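Local coordinates for protein 3-methylornithine synthase (Methanosarcina barkeri, PDB 3T7V) that isomerises L-lysine to (3R)-3-methyl-D-ornithine by a radical mechanism, using a [4Fe-4S] cluster and S-adenosylmethionine, in the biosynthesis of pyrrolysine, at residues Val59-Phe64 with Asn295-Ile300; Ser277-Gly282 with Val310-Arg315; Gly282-Val287 with Val328-Ile333. One frame throughout, in Å; residues are numbered along the deposited sequence.

Interaction 1 of 3, residues Val59-Phe64 with Asn295-Ile300; sequences VFLNCF and NIVTSI. With MD0 (5-amino-D-isoleucine), chain D.
Phe60 and Ile296 meet where two neighbouring parallel strands of the barrel, 58-68 and 296-300, run side by side. Ile296 carries CG1 anti to its backbone N (chi1 176°), which lays CG1 against Phe60 CB at 3.7 Å. The sheet's other face is lined by Leu61 and Val297, whose side chains point the same way; Leu61 CD2 lies 4.1 Å from Val297 CB and also touches Ile300 CD1. Nearer the start of the strands, Val59 CG1 packs 3.7 Å from Val297 CG2. The backbones are joined from Phe60 N to Asn295 O, Val297 N to Phe60 O, Asn62 N to Val297 O and Phe64 N to Ile300 O. A beta bulge shifts the register by one residue between Leu61 and Cys63. At this irregularity a water accepts from Ser299 N and donates weakly to Asn62 O.

The strand ends grip the 5-amino-D-isoleucine. Thr298 OG1, placed between its backbone N and carbonyl carbon (chi1 70°), donates to ligand O at 2.8 Å, while its CG2 lies on Asn62 CB. Ser299 OG accepts from the ligand's N at 2.8 Å. One face of the Phe64 ring lies against the ligand's CA, which is offset toward the rim; Phe64 CE1 approaches ligand CB at 3.5 Å. An alanine here would keep CB against Ser299 CA but would probably open a gap, leaving the ligand's CA and CB without the ring that packs on them. Two successive hydroxyls thus help to hold the ligand's carboxylate and amine while an aromatic face covers its carbons, a division of labour that would probably help to orient the amino-acid end, together with Ser277 and Arg235.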
loop_
_atom_site.group_PDB
_atom_site.type_symbol
_atom_site.label_atom_id
_atom_site.label_comp_id
_atom_site.label_asym_id
_atom_site.label_seq_id
_atom_site.Cartn_x
_atom_site.Cartn_y
_atom_site.Cartn_z
ATOM N N VAL A 59 5.853 -11.123 10.593
ATOM C CA VAL A 59 5.611 -10.098 9.595
ATOM C C VAL A 59 5.147 -10.805 8.322
ATOM O O VAL A 59 5.614 -11.897 7.961
ATOM C CB VAL A 59 6.996 -9.362 9.319
ATOM C CG1 VAL A 59 6.842 -8.365 8.156
ATOM C CG2 VAL A 59 7.490 -8.679 10.577
ATOM N N PHE A 60 4.248 -10.146 7.582
ATOM C CA PHE A 60 3.765 -10.654 6.295
ATOM C C PHE A 60 4.582 -10.011 5.170
ATOM O O PHE A 60 5.138 -8.911 5.362
ATOM C CB PHE A 60 2.261 -10.336 6.132
ATOM C CG PHE A 60 1.398 -10.939 7.193
ATOM C CD1 PHE A 60 1.343 -12.310 7.320
ATOM C CD2 PHE A 60 0.682 -10.132 8.057
ATOM C CE1 PHE A 60 0.553 -12.884 8.358
ATOM C CE2 PHE A 60 -0.175 -10.693 9.038
ATOM C CZ PHE A 60 -0.196 -12.060 9.157
ATOM N N LEU A 61 4.682 -10.682 4.032
ATOM C CA LEU A 61 5.561 -10.276 2.906
ATOM C C LEU A 61 4.752 -10.264 1.605
ATOM O O LEU A 61 4.145 -11.279 1.232
ATOM C CB LEU A 61 6.727 -11.224 2.751
ATOM C CG LEU A 61 7.564 -11.399 3.993
ATOM C CD1 LEU A 61 8.565 -12.566 3.829
ATOM C CD2 LEU A 61 8.289 -10.098 4.320
ATOM N N ASN A 62 4.713 -9.119 0.903
ATOM C CA ASN A 62 3.875 -8.969 -0.335
ATOM C C ASN A 62 4.798 -8.612 -1.476
ATOM O O ASN A 62 5.567 -7.602 -1.403
ATOM C CB ASN A 62 2.901 -7.796 -0.072
ATOM C CG ASN A 62 1.761 -7.686 -1.086
ATOM O OD1 ASN A 62 1.502 -8.565 -1.864
ATOM N ND2 ASN A 62 1.007 -6.574 -0.959
ATOM N N CYS A 63 4.768 -9.441 -2.508
ATOM C CA CYS A 63 5.553 -9.098 -3.733
ATOM C C CYS A 63 4.797 -8.127 -4.599
ATOM O O CYS A 63 3.595 -8.162 -4.655
ATOM C CB CYS A 63 5.735 -10.363 -4.484
ATOM S SG CYS A 63 6.810 -10.242 -5.919
ATOM N N PHE A 64 5.479 -7.223 -5.236
ATOM C CA PHE A 64 4.829 -6.220 -6.077
ATOM C C PHE A 64 5.189 -6.473 -7.525
ATOM O O PHE A 64 6.380 -6.421 -7.916
ATOM C CB PHE A 64 5.402 -4.853 -5.641
ATOM C CG PHE A 64 4.791 -3.703 -6.419
ATOM C CD1 PHE A 64 3.415 -3.487 -6.326
ATOM C CD2 PHE A 64 5.551 -2.871 -7.233
ATOM C CE1 PHE A 64 2.784 -2.460 -7.034
ATOM C CE2 PHE A 64 4.923 -1.824 -7.954
ATOM C CZ PHE A 64 3.560 -1.644 -7.849
ATOM N N ASN A 295 3.109 -4.100 9.942
ATOM C CA ASN A 295 3.209 -5.591 10.090
ATOM C C ASN A 295 3.323 -6.367 8.769
ATOM O O ASN A 295 3.271 -7.557 8.780
ATOM C CB ASN A 295 2.101 -6.132 11.022
ATOM C CG ASN A 295 0.698 -5.984 10.419
ATOM O OD1 ASN A 295 0.483 -5.266 9.518
ATOM N ND2 ASN A 295 -0.252 -6.623 10.988
ATOM N N ILE A 296 3.333 -5.659 7.645
ATOM C CA ILE A 296 3.488 -6.305 6.331
ATOM C C ILE A 296 4.462 -5.489 5.512
ATOM O O ILE A 296 4.365 -4.253 5.453
ATOM C CB ILE A 296 2.097 -6.535 5.625
ATOM C CG1 ILE A 296 2.281 -7.122 4.214
ATOM C CG2 ILE A 296 1.256 -5.238 5.539
ATOM C CD1 ILE A 296 0.923 -7.688 3.722
ATOM N N VAL A 297 5.361 -6.133 4.831
ATOM C CA VAL A 297 6.388 -5.438 4.040
ATOM C C VAL A 297 5.924 -5.571 2.554
ATOM O O VAL A 297 5.520 -6.654 2.133
ATOM C CB VAL A 297 7.774 -6.038 4.180
ATOM C CG1 VAL A 297 8.813 -5.286 3.347
ATOM C CG2 VAL A 297 8.237 -6.017 5.645
ATOM N N THR A 298 5.859 -4.400 1.881
ATOM C CA THR A 298 5.360 -4.371 0.517
ATOM C C THR A 298 6.388 -3.699 -0.387
ATOM O O THR A 298 7.400 -3.159 0.063
ATOM C CB THR A 298 4.022 -3.596 0.429
ATOM O OG1 THR A 298 4.249 -2.183 0.635
ATOM C CG2 THR A 298 2.968 -4.139 1.438
ATOM N N SER A 299 6.105 -3.806 -1.681
ATOM C CA SER A 299 7.007 -3.246 -2.706
ATOM C C SER A 299 8.316 -4.043 -2.770
ATOM O O SER A 299 9.380 -3.540 -3.150
ATOM C CB SER A 299 7.286 -1.747 -2.579
ATOM O OG SER A 299 7.340 -1.167 -3.945
ATOM N N ILE A 300 8.216 -5.330 -2.392
ATOM C CA ILE A 300 9.324 -6.278 -2.563
ATOM C C ILE A 300 9.242 -6.713 -4.022
ATOM O O ILE A 300 8.196 -7.103 -4.505
ATOM C CB ILE A 300 9.143 -7.495 -1.638
ATOM C CG1 ILE A 300 8.965 -7.019 -0.176
ATOM C CG2 ILE A 300 10.349 -8.408 -1.839
ATOM C CD1 ILE A 300 8.712 -8.202 0.764
HETATM C C MD0 D . 3.814 -0.479 -2.558
HETATM N N MD0 D . 4.949 0.055 -4.636
HETATM O O MD0 D . 3.275 -1.374 -1.875
HETATM C CA MD0 D . 3.772 -0.575 -4.049
HETATM C CB MD0 D . 2.475 0.091 -4.601
HETATM C CD MD0 D . -0.011 -0.539 -4.937
HETATM N NE MD0 D . -1.074 -1.390 -4.420
HETATM C CG MD0 D . 1.255 -0.742 -4.110
HETATM C CG2 MD0 D . 2.297 1.574 -4.184
HETATM O OXT MD0 D . 4.390 0.496 -2.060
HETATM O O HOH W 1 3.803 -5.198 -2.676
#

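Interaction 2 of 3, residues Ser277-Gly282 with Val310-Arg315; sequences SLDLEG and VANYDR. With MD0 (5-amino-D-isoleucine), chain D; SAM (S-adenosylmethionine), chain C.
Asp279 holds CG roughly anti to its backbone N (chi1 -152°), which carries the carboxylate to the loop 310-315, while Tyr313 sets CG between its own N and carbonyl carbon (chi1 88°), which starts CG off toward the backbone of 278-282; the ring then lies against Glu281 and Gly282. The carboxylate meets three successive backbone N-H groups. OD2 takes two of them from opposite faces of its plane: Val310 N at 2.9 Å, on the syn side and close to the plane, and Ala311 N at 2.8 Å, from well above it. OD1 accepts from Asn312 N at 2.9 Å, again from above the plane, and has a salt bridge to Arg322. The main chain extends the series, Tyr313 N donating to Asp279 O at 3.1 Å.

Beyond these bonds the Tyr313 ring packs against the first turn of the helix at 278-282. Glu281 C lies over the centre of one face, with Gly282 N 3.3 Å from Tyr313 CE2, and Asp314 CB takes the opposite face. Gly282 has no CB to stand in the way of the hydroxyl end. Ala311 CB also touches Leu280 CD2.

Ser277 works in two directions: its OG accepts from Asp279 N as the N-cap of the irregular first helical turn, and donates to OXT of the 5-amino-D-isoleucine at 2.6 Å. Asp279 OD2 also receives a weak bond from the ligand's N. The loop held by Asp279 faces S-adenosylmethionine, Val310 CG1 lying 3.3 Å from C8 and Ala311 CB 3.8 Å from N1. This is the active site of a radical SAM enzyme, in which a loop and the capped start of a helix, at the C-terminal end of a barrel strand, bring substrate and cofactor together.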
loop_
_atom_site.group_PDB
_atom_site.type_symbol
_atom_site.label_atom_id
_atom_site.label_comp_id
_atom_site.label_asym_id
_atom_site.label_seq_id
_atom_site.Cartn_x
_atom_site.Cartn_y
_atom_site.Cartn_z
ATOM N N SER A 277 6.292 -0.059 3.246
ATOM C CA SER A 277 6.661 -0.087 1.822
ATOM C C SER A 277 8.135 0.187 1.575
ATOM O O SER A 277 8.677 1.177 2.077
ATOM C CB SER A 277 5.841 0.967 1.040
ATOM O OG SER A 277 6.287 1.004 -0.330
ATOM N N LEU A 278 8.776 -0.661 0.775
ATOM C CA LEU A 278 10.193 -0.427 0.391
ATOM C C LEU A 278 10.287 0.710 -0.663
ATOM O O LEU A 278 11.366 1.195 -0.959
ATOM C CB LEU A 278 10.734 -1.673 -0.266
ATOM C CG LEU A 278 10.825 -2.963 0.560
ATOM C CD1 LEU A 278 11.691 -4.020 -0.132
ATOM C CD2 LEU A 278 11.316 -2.746 1.960
ATOM N N ASP A 279 9.137 1.097 -1.252
ATOM C CA ASP A 279 9.176 2.032 -2.379
ATOM C C ASP A 279 9.581 3.474 -1.970
ATOM O O ASP A 279 9.986 4.274 -2.827
ATOM C CB ASP A 279 7.748 2.082 -2.989
ATOM C CG ASP A 279 7.706 2.421 -4.462
ATOM O OD1 ASP A 279 8.694 2.282 -5.215
ATOM O OD2 ASP A 279 6.548 2.737 -4.886
ATOM N N LEU A 280 9.489 3.760 -0.675
ATOM C CA LEU A 280 9.696 5.136 -0.216
ATOM C C LEU A 280 11.127 5.420 0.301
ATOM O O LEU A 280 11.673 6.508 0.065
ATOM C CB LEU A 280 8.741 5.409 0.945
ATOM C CG LEU A 280 7.321 5.073 0.385
ATOM C CD1 LEU A 280 6.366 4.621 1.433
ATOM C CD2 LEU A 280 6.881 6.152 -0.618
ATOM N N GLU A 281 11.741 4.436 0.977
ATOM C CA GLU A 281 13.036 4.599 1.655
ATOM C C GLU A 281 13.807 3.259 1.689
ATOM O O GLU A 281 14.829 3.108 2.397
ATOM C CB GLU A 281 12.827 5.202 3.069
ATOM C CG GLU A 281 12.623 6.713 3.150
ATOM C CD GLU A 281 12.719 7.261 4.600
ATOM O OE1 GLU A 281 12.053 6.742 5.553
ATOM O OE2 GLU A 281 13.492 8.228 4.800
ATOM N N GLY A 282 13.318 2.257 0.940
ATOM C CA GLY A 282 13.986 0.934 0.877
ATOM C C GLY A 282 13.978 0.181 2.201
ATOM O O GLY A 282 13.155 0.406 3.051
ATOM N N VAL A 310 6.376 2.289 -7.787
ATOM C CA VAL A 310 5.513 3.448 -8.203
ATOM C C VAL A 310 6.171 4.770 -7.837
ATOM O O VAL A 310 6.272 5.667 -8.724
ATOM C CB VAL A 310 4.084 3.376 -7.560
ATOM C CG1 VAL A 310 3.257 4.576 -8.058
ATOM C CG2 VAL A 310 3.450 2.034 -7.985
ATOM N N ALA A 311 6.627 4.899 -6.607
ATOM C CA ALA A 311 7.336 6.119 -6.179
ATOM C C ALA A 311 8.813 6.034 -6.552
ATOM O O ALA A 311 9.458 7.075 -6.821
ATOM C CB ALA A 311 7.115 6.348 -4.699
ATOM N N ASN A 312 9.392 4.808 -6.509
ATOM C CA ASN A 312 10.761 4.595 -7.055
ATOM C C ASN A 312 11.805 5.505 -6.370
ATOM O O ASN A 312 12.522 6.215 -7.050
ATOM C CB ASN A 312 10.812 4.706 -8.613
ATOM C CG ASN A 312 9.969 3.662 -9.280
ATOM O OD1 ASN A 312 8.978 4.001 -9.975
ATOM N ND2 ASN A 312 10.287 2.438 -9.042
ATOM N N TYR A 313 11.894 5.414 -5.041
ATOM C CA TYR A 313 12.903 6.239 -4.321
ATOM C C TYR A 313 14.320 5.943 -4.816
ATOM O O TYR A 313 15.191 6.838 -4.739
ATOM C CB TYR A 313 12.843 6.010 -2.799
ATOM C CG TYR A 313 13.724 4.853 -2.377
ATOM C CD1 TYR A 313 15.015 5.110 -1.853
ATOM C CD2 TYR A 313 13.330 3.509 -2.528
ATOM C CE1 TYR A 313 15.870 4.060 -1.521
ATOM C CE2 TYR A 313 14.172 2.455 -2.192
ATOM C CZ TYR A 313 15.454 2.744 -1.733
ATOM O OH TYR A 313 16.298 1.703 -1.428
ATOM N N ASP A 314 14.548 4.718 -5.335
ATOM C CA ASP A 314 15.815 4.194 -5.770
ATOM C C ASP A 314 16.053 4.287 -7.278
ATOM O O ASP A 314 16.929 3.601 -7.795
ATOM C CB ASP A 314 15.952 2.740 -5.266
ATOM C CG ASP A 314 14.734 1.835 -5.621
ATOM O OD1 ASP A 314 13.692 2.342 -6.161
ATOM O OD2 ASP A 314 14.796 0.654 -5.252
ATOM N N ARG A 315 15.314 5.162 -7.964
ATOM C CA ARG A 315 15.385 5.343 -9.434
ATOM C C ARG A 315 16.783 5.700 -9.856
ATOM O O ARG A 315 17.219 5.242 -10.912
ATOM C CB ARG A 315 14.396 6.453 -9.881
ATOM C CG ARG A 315 14.183 6.680 -11.398
ATOM C CD ARG A 315 13.162 7.811 -11.634
ATOM N NE ARG A 315 11.779 7.299 -11.621
ATOM C CZ ARG A 315 11.318 6.369 -12.463
ATOM N NH1 ARG A 315 12.084 5.835 -13.424
ATOM N NH2 ARG A 315 10.064 5.962 -12.366
HETATM C C MD0 D . 3.814 -0.479 -2.558
HETATM N N MD0 D . 4.949 0.055 -4.636
HETATM O O MD0 D . 3.275 -1.374 -1.875
HETATM C CA MD0 D . 3.772 -0.575 -4.049
HETATM C CB MD0 D . 2.475 0.091 -4.601
HETATM C CD MD0 D . -0.011 -0.539 -4.937
HETATM N NE MD0 D . -1.074 -1.390 -4.420
HETATM C CG MD0 D . 1.255 -0.742 -4.110
HETATM C CG2 MD0 D . 2.297 1.574 -4.184
HETATM O OXT MD0 D . 4.390 0.496 -2.060
HETATM N N SAM C . -3.339 2.976 -11.127
HETATM C CA SAM C . -3.952 2.388 -10.030
HETATM C C SAM C . -4.427 3.335 -9.003
HETATM O O SAM C . -4.183 4.553 -9.118
HETATM O OXT SAM C . -5.186 2.862 -8.085
HETATM C CB SAM C . -3.065 1.800 -9.182
HETATM C CG SAM C . -1.764 2.409 -8.849
HETATM S SD SAM C . -1.504 2.569 -7.031
HETATM C CE SAM C . -0.123 1.485 -6.790
HETATM C "C5'" SAM C . -0.707 4.158 -6.940
HETATM C "C4'" SAM C . -0.867 4.744 -5.747
HETATM O "O4'" SAM C . 0.692 4.766 -5.625
HETATM C "C3'" SAM C . -1.511 5.905 -5.705
HETATM O "O3'" SAM C . -2.652 5.324 -5.060
HETATM C "C2'" SAM C . -0.593 6.444 -4.599
HETATM O "O2'" SAM C . -1.116 6.239 -3.245
HETATM C "C1'" SAM C . 0.830 5.875 -4.730
HETATM N N9 SAM C . 1.705 6.856 -5.471
HETATM C C8 SAM C . 1.689 7.236 -6.785
HETATM N N7 SAM C . 2.611 8.167 -6.980
HETATM C C5 SAM C . 3.244 8.386 -5.778
HETATM C C6 SAM C . 4.231 9.297 -5.374
HETATM N N6 SAM C . 4.794 10.170 -6.211
HETATM N N1 SAM C . 4.675 9.237 -4.109
HETATM C C2 SAM C . 4.128 8.375 -3.201
HETATM N N3 SAM C . 3.094 7.563 -3.527
HETATM C C4 SAM C . 2.681 7.566 -4.834
#

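Interaction 3 of 3, residues Gly282-Val287 with Val328-Ile333; sequences GIDGMV and VRRLEI
Arg330 and Asp284 form the salt bridge between these two helices. Arg330 NH1 donates to Asp284 OD1 at 2.9 Å in an almost perfectly straight bond of 179°, and the oxygen lies in the guanidinium plane, at its edge. One carboxylate oxygen does this work, and the two flat groups are turned 36° from each other.

Apolar contacts hold the rest of the arginine. Its CG leaves anti to the backbone N, then the chain bends at chi2 and again at chi3, which place CD beside Val287 and NE beside Ile283. Ile283 CG2 sits over the centre of one guanidinium face, 3.7 Å from Arg330 CZ, and Val287 CG2 presses on Arg330 CG at 3.6 Å, the two side chains crossing at about a right angle. Met286 slides past in the opposite direction, its CE 3.8 Å from Arg330 CG. Arg330 is thus a knob in a hole formed by Ile283, Asp284, Met286 and Val287. The segments 282-287 and 328-333, on helices 278-291 and 324-334, cross at -35° with axes 10.6 Å apart at closest approach, as neighbours in the helical layer around the barrel.

Deeper, toward the sheet, Met286 CE also meets Leu331 CD2 at 4.1 Å. Leu331 reaches Leu290 further along helix 278-291.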
loop_
_atom_site.group_PDB
_atom_site.type_symbol
_atom_site.label_atom_id
_atom_site.label_comp_id
_atom_site.label_asym_id
_atom_site.label_seq_id
_atom_site.Cartn_x
_atom_site.Cartn_y
_atom_site.Cartn_z
ATOM N N GLY A 282 13.318 2.257 0.940
ATOM C CA GLY A 282 13.986 0.934 0.877
ATOM C C GLY A 282 13.978 0.181 2.201
ATOM O O GLY A 282 13.155 0.406 3.051
ATOM N N ILE A 283 14.923 -0.772 2.267
ATOM C CA ILE A 283 15.037 -1.633 3.438
ATOM C C ILE A 283 15.351 -0.840 4.720
ATOM O O ILE A 283 14.788 -1.112 5.764
ATOM C CB ILE A 283 15.969 -2.841 3.129
ATOM C CG1 ILE A 283 15.232 -3.729 2.085
ATOM C CG2 ILE A 283 16.144 -3.652 4.412
ATOM C CD1 ILE A 283 16.008 -4.835 1.386
ATOM N N ASP A 284 16.189 0.191 4.635
ATOM C CA ASP A 284 16.411 0.974 5.874
ATOM C C ASP A 284 15.095 1.627 6.336
ATOM O O ASP A 284 14.761 1.701 7.542
ATOM C CB ASP A 284 17.451 2.094 5.646
ATOM C CG ASP A 284 18.856 1.565 5.301
ATOM O OD1 ASP A 284 19.192 0.394 5.653
ATOM O OD2 ASP A 284 19.661 2.344 4.723
ATOM N N GLY A 285 14.328 2.121 5.354
ATOM C CA GLY A 285 13.047 2.753 5.665
ATOM C C GLY A 285 12.063 1.721 6.226
ATOM O O GLY A 285 11.189 2.035 7.060
ATOM N N MET A 286 12.170 0.486 5.761
ATOM C CA MET A 286 11.308 -0.624 6.256
ATOM C C MET A 286 11.499 -0.804 7.763
ATOM O O MET A 286 10.500 -1.032 8.503
ATOM C CB MET A 286 11.656 -1.930 5.517
ATOM C CG MET A 286 10.811 -3.146 5.986
ATOM S SD MET A 286 11.704 -4.674 5.569
ATOM C CE MET A 286 13.052 -4.664 6.793
ATOM N N VAL A 287 12.761 -0.752 8.221
ATOM C CA VAL A 287 13.034 -0.903 9.635
ATOM C C VAL A 287 12.275 0.174 10.444
ATOM O O VAL A 287 11.589 -0.164 11.426
ATOM C CB VAL A 287 14.551 -0.809 9.888
ATOM C CG1 VAL A 287 14.841 -0.956 11.396
ATOM C CG2 VAL A 287 15.222 -1.960 9.132
ATOM N N VAL A 328 14.235 -10.509 4.473
ATOM C CA VAL A 328 14.155 -11.468 5.571
ATOM C C VAL A 328 15.424 -11.376 6.426
ATOM O O VAL A 328 15.343 -11.526 7.654
ATOM C CB VAL A 328 13.892 -12.876 5.016
ATOM C CG1 VAL A 328 14.055 -13.915 6.144
ATOM C CG2 VAL A 328 12.490 -12.989 4.424
ATOM N N ARG A 329 16.565 -11.157 5.784
ATOM C CA ARG A 329 17.861 -10.981 6.534
ATOM C C ARG A 329 17.701 -9.816 7.491
ATOM O O ARG A 329 18.131 -9.905 8.654
ATOM C CB ARG A 329 19.000 -10.694 5.544
ATOM C CG ARG A 329 20.326 -10.279 6.198
ATOM C CD ARG A 329 21.489 -10.132 5.197
ATOM N NE ARG A 329 22.702 -9.647 5.873
ATOM C CZ ARG A 329 23.868 -9.370 5.278
ATOM N NH1 ARG A 329 24.897 -8.945 6.009
ATOM N NH2 ARG A 329 24.014 -9.507 3.957
ATOM N N ARG A 330 17.145 -8.678 6.993
ATOM C CA ARG A 330 17.035 -7.516 7.860
ATOM C C ARG A 330 15.993 -7.800 8.983
ATOM O O ARG A 330 16.196 -7.356 10.121
ATOM C CB ARG A 330 16.678 -6.246 7.055
ATOM C CG ARG A 330 16.657 -4.971 7.886
ATOM C CD ARG A 330 18.062 -4.535 8.334
ATOM N NE ARG A 330 18.873 -4.394 7.128
ATOM C CZ ARG A 330 19.124 -3.231 6.510
ATOM N NH1 ARG A 330 18.617 -2.095 6.984
ATOM N NH2 ARG A 330 19.870 -3.207 5.404
ATOM N N LEU A 331 14.885 -8.473 8.675
ATOM C CA LEU A 331 13.908 -8.796 9.769
ATOM C C LEU A 331 14.630 -9.618 10.863
ATOM O O LEU A 331 14.343 -9.409 12.052
ATOM C CB LEU A 331 12.777 -9.682 9.234
ATOM C CG LEU A 331 11.960 -8.900 8.189
ATOM C CD1 LEU A 331 10.905 -9.884 7.706
ATOM C CD2 LEU A 331 11.235 -7.729 8.828
ATOM N N GLU A 332 15.472 -10.584 10.460
ATOM C CA GLU A 332 16.187 -11.419 11.455
ATOM C C GLU A 332 17.034 -10.539 12.418
ATOM O O GLU A 332 16.993 -10.701 13.685
ATOM C CB GLU A 332 17.029 -12.461 10.752
ATOM C CG GLU A 332 17.595 -13.465 11.790
ATOM C CD GLU A 332 18.592 -14.475 11.221
ATOM O OE1 GLU A 332 19.571 -14.060 10.533
ATOM O OE2 GLU A 332 18.413 -15.694 11.489
ATOM N N ILE A 333 17.771 -9.593 11.833
ATOM C CA ILE A 333 18.549 -8.596 12.613
ATOM C C ILE A 333 17.668 -7.825 13.608
ATOM O O ILE A 333 18.055 -7.554 14.757
ATOM C CB ILE A 333 19.250 -7.641 11.630
ATOM C CG1 ILE A 333 20.457 -8.360 11.021
ATOM C CG2 ILE A 333 19.631 -6.336 12.301
ATOM C CD1 ILE A 333 21.002 -7.716 9.755
#

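Overall arrangement
The three contacts form one connected side of the barrel, their centres 11 to 14 Å apart. Along the chain come strand 58-68, helix 278-291, strand 296-300, the loop 310-315 and helix 324-334, so the pairings interlock. Interactions 2 and 3 share Gly282 and one helix, with Leu278 packed on Ile283 and Met286. Interaction 1 lies in the sheet: Val297 meets Met286, and Leu61 meets Val328 and Leu331, on its outer side. It joins interaction 2 where Thr298 O probably accepts from Leu278 N and Phe64 touches Val310. The 5-amino-D-isoleucine pocket is thus built partly from strand ends and the start of a helix, with the helix pair of interaction 3 packed behind.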